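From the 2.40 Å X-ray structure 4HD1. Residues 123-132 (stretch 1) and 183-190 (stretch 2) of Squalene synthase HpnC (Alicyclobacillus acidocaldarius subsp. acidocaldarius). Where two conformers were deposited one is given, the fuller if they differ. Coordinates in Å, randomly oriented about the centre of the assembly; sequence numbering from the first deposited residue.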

ATOM      1  N   ASP A 123      10.011 -10.239  13.979  1.00 80.75           N
ATOM      2  CA  ASP A 123      10.372 -11.548  14.513  1.00 86.25           C
ATOM      3  C   ASP A 123      10.024 -12.701  13.567  1.00 87.51           C
ATOM      4  O   ASP A 123      10.880 -13.537  13.260  1.00104.90           O
ATOM      5  CB  ASP A 123       9.693 -11.755  15.867  1.00 94.69           C
ATOM      6  CG  ASP A 123      10.491 -12.642  16.786  1.00110.18           C
ATOM      7  OD1 ASP A 123      10.533 -13.870  16.552  1.00150.13           O
ATOM      8  OD2 ASP A 123      11.068 -12.101  17.752  1.00111.93           O
ATOM      9  N   THR A 124       8.769 -12.745  13.115  1.00 84.11           N
ATOM     10  CA  THR A 124       8.286 -13.852  12.282  1.00 84.93           C
ATOM     11  C   THR A 124       7.601 -13.374  11.007  1.00 82.27           C
ATOM     12  O   THR A 124       7.284 -12.190  10.857  1.00 79.08           O
ATOM     13  CB  THR A 124       7.323 -14.801  13.051  1.00 83.46           C
ATOM     14  OG1 THR A 124       6.106 -14.114  13.380  1.00 75.74           O
ATOM     15  CG2 THR A 124       7.974 -15.342  14.327  1.00 77.04           C
ATOM     16  N   TRP A 125       7.378 -14.313  10.093  1.00 83.38           N
ATOM     17  CA  TRP A 125       6.606 -14.065   8.881  1.00 80.60           C
ATOM     18  C   TRP A 125       5.220 -13.576   9.199  1.00 78.29           C
ATOM     19  O   TRP A 125       4.701 -12.698   8.511  1.00 77.14           O
ATOM     20  CB  TRP A 125       6.546 -15.321   8.014  1.00 81.25           C
ATOM     21  CG  TRP A 125       5.513 -15.232   6.916  1.00 85.84           C
ATOM     22  CD1 TRP A 125       4.293 -15.897   6.840  1.00 85.01           C
ATOM     23  CD2 TRP A 125       5.562 -14.391   5.713  1.00 87.93           C
ATOM     24  NE1 TRP A 125       3.617 -15.552   5.701  1.00 83.76           N
ATOM     25  CE2 TRP A 125       4.319 -14.654   4.979  1.00 89.87           C
ATOM     26  CE3 TRP A 125       6.482 -13.493   5.181  1.00 88.35           C
ATOM     27  CZ2 TRP A 125       4.030 -14.032   3.773  1.00 92.11           C
ATOM     28  CZ3 TRP A 125       6.180 -12.872   3.964  1.00 90.55           C
ATOM     29  CH2 TRP A 125       4.984 -13.136   3.279  1.00 94.88           C
ATOM     30  N   GLU A 126       4.616 -14.135  10.248  1.00 80.20           N
ATOM     31  CA  GLU A 126       3.279 -13.732  10.699  1.00 82.79           C
ATOM     32  C   GLU A 126       3.225 -12.262  11.109  1.00 81.40           C
ATOM     33  O   GLU A 126       2.231 -11.582  10.853  1.00 81.42           O
ATOM     34  CB  GLU A 126       2.788 -14.618  11.850  1.00 84.14           C
ATOM     35  CG  GLU A 126       2.302 -15.997  11.428  1.00 94.23           C
ATOM     36  CD  GLU A 126       3.430 -16.937  11.019  1.00104.69           C
ATOM     37  OE1 GLU A 126       4.492 -16.950  11.684  1.00104.69           O
ATOM     38  OE2 GLU A 126       3.249 -17.677  10.028  1.00111.26           O
ATOM     39  N   ASP A 127       4.299 -11.783  11.737  1.00 79.59           N
ATOM     40  CA  ASP A 127       4.417 -10.378  12.129  1.00 77.99           C
ATOM     41  C   ASP A 127       4.492  -9.463  10.913  1.00 74.00           C
ATOM     42  O   ASP A 127       3.825  -8.427  10.877  1.00 76.18           O
ATOM     43  CB  ASP A 127       5.631 -10.158  13.038  1.00 78.53           C
ATOM     44  CG  ASP A 127       5.523 -10.913  14.354  1.00 84.81           C
ATOM     45  OD1 ASP A 127       4.398 -11.274  14.759  1.00 87.42           O
ATOM     46  OD2 ASP A 127       6.571 -11.148  14.989  1.00 90.23           O
ATOM     47  N   LEU A 128       5.295  -9.847   9.921  1.00 68.42           N
ATOM     48  CA  LEU A 128       5.392  -9.079   8.685  1.00 69.14           C
ATOM     49  C   LEU A 128       4.061  -9.088   7.924  1.00 71.41           C
ATOM     50  O   LEU A 128       3.567  -8.033   7.510  1.00 69.73           O
ATOM     51  CB  LEU A 128       6.531  -9.589   7.803  1.00 66.19           C
ATOM     52  CG  LEU A 128       6.770  -8.806   6.506  1.00 68.17           C
ATOM     53  CD1 LEU A 128       7.004  -7.330   6.790  1.00 65.05           C
ATOM     54  CD2 LEU A 128       7.923  -9.393   5.702  1.00 67.96           C
ATOM     55  N   ARG A 129       3.483 -10.277   7.760  1.00 73.31           N
ATOM     56  CA  ARG A 129       2.155 -10.425   7.167  1.00 74.96           C
ATOM     57  C   ARG A 129       1.167  -9.485   7.860  1.00 73.73           C
ATOM     58  O   ARG A 129       0.421  -8.772   7.198  1.00 68.59           O
ATOM     59  CB  ARG A 129       1.681 -11.876   7.276  1.00 80.03           C
ATOM     60  CG  ARG A 129       0.301 -12.142   6.704  1.00 83.51           C
ATOM     61  CD  ARG A 129       0.375 -12.859   5.370  1.00 94.19           C
ATOM     62  NE  ARG A 129      -0.964 -13.202   4.896  1.00103.38           N
ATOM     63  CZ  ARG A 129      -1.240 -14.153   4.007  1.00108.02           C
ATOM     64  NH1 ARG A 129      -0.271 -14.885   3.475  1.00114.89           N
ATOM     65  NH2 ARG A 129      -2.498 -14.376   3.653  1.00107.98           N
ATOM     66  N   ASP A 130       1.191  -9.466   9.191  1.00 75.83           N
ATOM     67  CA  ASP A 130       0.268  -8.643   9.970  1.00 78.40           C
ATOM     68  C   ASP A 130       0.430  -7.140   9.710  1.00 75.30           C
ATOM     69  O   ASP A 130      -0.559  -6.409   9.643  1.00 75.74           O
ATOM     70  CB  ASP A 130       0.387  -8.944  11.460  1.00 81.86           C
ATOM     71  CG  ASP A 130      -0.913  -8.725  12.192  1.00 88.02           C
ATOM     72  OD1 ASP A 130      -0.989  -7.776  12.999  1.00 81.30           O
ATOM     73  OD2 ASP A 130      -1.871  -9.490  11.936  1.00 99.56           O
ATOM     74  N   TYR A 131       1.676  -6.691   9.558  1.00 71.52           N
ATOM     75  CA  TYR A 131       1.951  -5.306   9.182  1.00 68.73           C
ATOM     76  C   TYR A 131       1.311  -4.975   7.831  1.00 68.86           C
ATOM     77  O   TYR A 131       0.671  -3.930   7.680  1.00 70.75           O
ATOM     78  CB  TYR A 131       3.460  -5.032   9.152  1.00 65.11           C
ATOM     79  CG  TYR A 131       3.839  -3.669   8.600  1.00 62.56           C
ATOM     80  CD1 TYR A 131       3.344  -2.496   9.175  1.00 63.31           C
ATOM     81  CD2 TYR A 131       4.704  -3.556   7.510  1.00 65.24           C
ATOM     82  CE1 TYR A 131       3.688  -1.250   8.669  1.00 68.39           C
ATOM     83  CE2 TYR A 131       5.061  -2.314   6.998  1.00 66.82           C
ATOM     84  CZ  TYR A 131       4.549  -1.166   7.579  1.00 67.00           C
ATOM     85  OH  TYR A 131       4.899   0.070   7.079  1.00 73.81           O
ATOM     86  N   CYS A 132       1.474  -5.882   6.866  1.00 68.54           N
ATOM     87  CA  CYS A 132       0.891  -5.734   5.528  1.00 65.29           C
ATOM     88  C   CYS A 132      -0.623  -5.538   5.535  1.00 63.87           C
ATOM     89  O   CYS A 132      -1.157  -4.847   4.666  1.00 65.81           O
ATOM     90  CB  CYS A 132       1.262  -6.921   4.645  1.00 65.57           C
ATOM     91  SG  CYS A 132       3.017  -6.960   4.234  1.00 68.56           S
TER
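Stretch 2 (183-190) IYVPRADL

Stretch 2 (Ile183 to Leu190) lies along one flank of stretch 1 and turns into a helix at Arg187, and it runs against the direction of stretch 1: Tyr184 sits beside Leu128 and Tyr131, Pro186 beside Thr124 and Trp125, and Arg187 and Ala188 beside Asp123. The backbones come nearest at the start of stretch 1, where the CA atoms of Asp123 and Arg187 are 4.6 Å apart and those of Thr124 and Pro186 4.8 Å. Together the two stretches bury 452 Å². Each has a helix start in this region. Thr124 is the N-cap of the helix from Trp125 onward, its OG1 (chi1 p) accepting a weak 3.4 Å bond from Asp127 N; Pro186 is the N-cap of the helix that begins at Arg187. The first turn of that second helix has a free backbone amide, and the carbonyl of Asp123 faces it: Ala188 N donates to Asp123 O at 2.9 Å, and Arg187 N lies 3.0 Å from Asp123 O.

Pro186 is the central bump. Its CB points toward stretch 1 and settles on the backbone where loop becomes helix, 3.6 Å from Thr124 C and 3.7 Å from Trp125 N, while its CG lies 4.3 Å from Leu128 CD2. Leu128, one helical turn beyond Thr124, is the answering knob. With chi1 t and chi2 p it pushes into the space beside Tyr184 and Pro186: Leu128 CD2 reaches 3.4 Å from Tyr184 O, and Leu128 CD1 rests 4.1 Å from Tyr184 CD1. The Tyr184 side chain leaves its CA sideways, but its ring comes nearer to stretch 1 and extends the apolar contact to Tyr131. There the two rings run nearly parallel, planes at 17°, yet are slid apart with centroids 6.0 Å from each other, so they barely overlap; Tyr131 CE2 and Tyr184 CE1 touch at 3.9 Å. The OH of Tyr184 is hydrogen-bonded elsewhere in the structure.

At the start of stretch 1 the contact is mostly with backbone. Ala188 CB packs 3.6 Å from Asp123 O and 4.3 Å from Thr124 CG2. The CA-to-CB bond of Asp189 points sideways, but the end of the side chain comes nearer, Asp189 OD2 lying 3.8 Å from Trp125 CB, while the end of the Trp125 side chain leads away. At the exposed margin, Asp123 OD2 and Arg187 NH1 form a long salt bridge of 3.9 Å; the oxygen lies well out of the guanidinium plane, so the attraction is one of charge without a directed N-H. Val185 points away and takes no part.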

ATOM      1  N   ILE A 183      14.673  -3.268   9.376  1.00 75.75           N
ATOM      2  CA  ILE A 183      14.800  -4.533   8.668  1.00 82.83           C
ATOM      3  C   ILE A 183      13.459  -5.261   8.703  1.00 83.17           C
ATOM      4  O   ILE A 183      12.897  -5.503   9.778  1.00 79.99           O
ATOM      5  CB  ILE A 183      15.914  -5.426   9.252  1.00 89.55           C
ATOM      6  CG1 ILE A 183      17.245  -4.654   9.316  1.00 87.36           C
ATOM      7  CG2 ILE A 183      16.047  -6.710   8.431  1.00 78.95           C
ATOM      8  CD1 ILE A 183      18.326  -5.318  10.146  1.00 92.48           C
ATOM      9  N   TYR A 184      12.958  -5.598   7.516  1.00 82.85           N
ATOM     10  CA  TYR A 184      11.667  -6.263   7.358  1.00 78.37           C
ATOM     11  C   TYR A 184      11.792  -7.776   7.198  1.00 77.19           C
ATOM     12  O   TYR A 184      10.804  -8.501   7.370  1.00 77.59           O
ATOM     13  CB  TYR A 184      10.889  -5.653   6.184  1.00 74.25           C
ATOM     14  CG  TYR A 184      10.435  -4.239   6.456  1.00 69.29           C
ATOM     15  CD1 TYR A 184       9.302  -3.989   7.233  1.00 69.78           C
ATOM     16  CD2 TYR A 184      11.147  -3.148   5.960  1.00 72.28           C
ATOM     17  CE1 TYR A 184       8.885  -2.692   7.507  1.00 69.26           C
ATOM     18  CE2 TYR A 184      10.734  -1.844   6.222  1.00 71.45           C
ATOM     19  CZ  TYR A 184       9.601  -1.622   6.993  1.00 69.18           C
ATOM     20  OH  TYR A 184       9.183  -0.334   7.261  1.00 67.54           O
ATOM     21  N   VAL A 185      12.994  -8.250   6.871  1.00 73.19           N
ATOM     22  CA  VAL A 185      13.239  -9.690   6.768  1.00 76.28           C
ATOM     23  C   VAL A 185      12.983 -10.311   8.138  1.00 75.09           C
ATOM     24  O   VAL A 185      13.578  -9.877   9.115  1.00 79.20           O
ATOM     25  CB  VAL A 185      14.674 -10.012   6.302  1.00 75.90           C
ATOM     26  CG1 VAL A 185      14.817 -11.497   6.037  1.00 77.16           C
ATOM     27  CG2 VAL A 185      15.019  -9.236   5.043  1.00 78.09           C
ATOM     28  N   PRO A 186      12.067 -11.294   8.225  1.00 75.75           N
ATOM     29  CA  PRO A 186      11.747 -11.885   9.529  1.00 81.36           C
ATOM     30  C   PRO A 186      12.951 -12.567  10.185  1.00 90.95           C
ATOM     31  O   PRO A 186      13.739 -13.234   9.498  1.00 87.38           O
ATOM     32  CB  PRO A 186      10.653 -12.903   9.195  1.00 79.16           C
ATOM     33  CG  PRO A 186      10.041 -12.393   7.933  1.00 75.26           C
ATOM     34  CD  PRO A 186      11.188 -11.812   7.161  1.00 73.74           C
ATOM     35  N   ARG A 187      13.065 -12.401  11.503  0.50111.24           N
ATOM     36  CA  ARG A 187      14.183 -12.925  12.291  0.50 89.22           C
ATOM     37  C   ARG A 187      14.256 -14.457  12.256  0.50 76.49           C
ATOM     38  O   ARG A 187      15.341 -15.024  12.130  0.50 86.30           O
ATOM     39  CB  ARG A 187      14.100 -12.420  13.743  0.50 50.99           C
ATOM     40  CG  ARG A 187      15.455 -12.183  14.410  0.50 49.03           C
ATOM     41  CD  ARG A 187      15.340 -11.920  15.913  0.50 49.32           C
ATOM     42  NE  ARG A 187      15.538 -10.516  16.268  0.50 48.74           N
ATOM     43  CZ  ARG A 187      14.609  -9.570  16.139  0.50 47.76           C
ATOM     44  NH1 ARG A 187      13.412  -9.876  15.656  0.50 47.21           N
ATOM     45  NH2 ARG A 187      14.880  -8.321  16.488  0.50 47.44           N
ATOM     46  N   ALA A 188      13.098 -15.111  12.351  1.00 89.37           N
ATOM     47  CA  ALA A 188      13.005 -16.575  12.345  1.00 99.82           C
ATOM     48  C   ALA A 188      13.345 -17.194  10.992  1.00 99.59           C
ATOM     49  O   ALA A 188      13.926 -18.276  10.934  1.00101.47           O
ATOM     50  CB  ALA A 188      11.629 -17.025  12.814  1.00101.78           C
ATOM     51  N   ASP A 189      12.992 -16.503   9.909  1.00 96.63           N
ATOM     52  CA  ASP A 189      13.296 -16.980   8.558  1.00 97.46           C
ATOM     53  C   ASP A 189      14.787 -16.877   8.237  1.00 99.45           C
ATOM     54  O   ASP A 189      15.304 -17.652   7.430  1.00 96.99           O
ATOM     55  CB  ASP A 189      12.473 -16.234   7.502  1.00 93.21           C
ATOM     56  CG  ASP A 189      10.973 -16.409   7.690  1.00 98.64           C
ATOM     57  OD1 ASP A 189      10.550 -17.257   8.500  1.00100.97           O
ATOM     58  OD2 ASP A 189      10.207 -15.687   7.024  1.00 99.51           O
ATOM     59  N   LEU A 190      15.472 -15.924   8.869  1.00100.83           N
ATOM     60  CA  LEU A 190      16.925 -15.827   8.755  1.00102.40           C
ATOM     61  C   LEU A 190      17.604 -16.920   9.562  1.00106.34           C
ATOM     62  O   LEU A 190      18.546 -17.555   9.083  1.00109.80           O
ATOM     63  CB  LEU A 190      17.424 -14.454   9.199  1.00101.32           C
ATOM     64  CG  LEU A 190      17.304 -13.345   8.153  1.00103.27           C
ATOM     65  CD1 LEU A 190      17.444 -11.975   8.804  1.00103.42           C
ATOM     66  CD2 LEU A 190      18.323 -13.528   7.033  1.00102.86           C
TER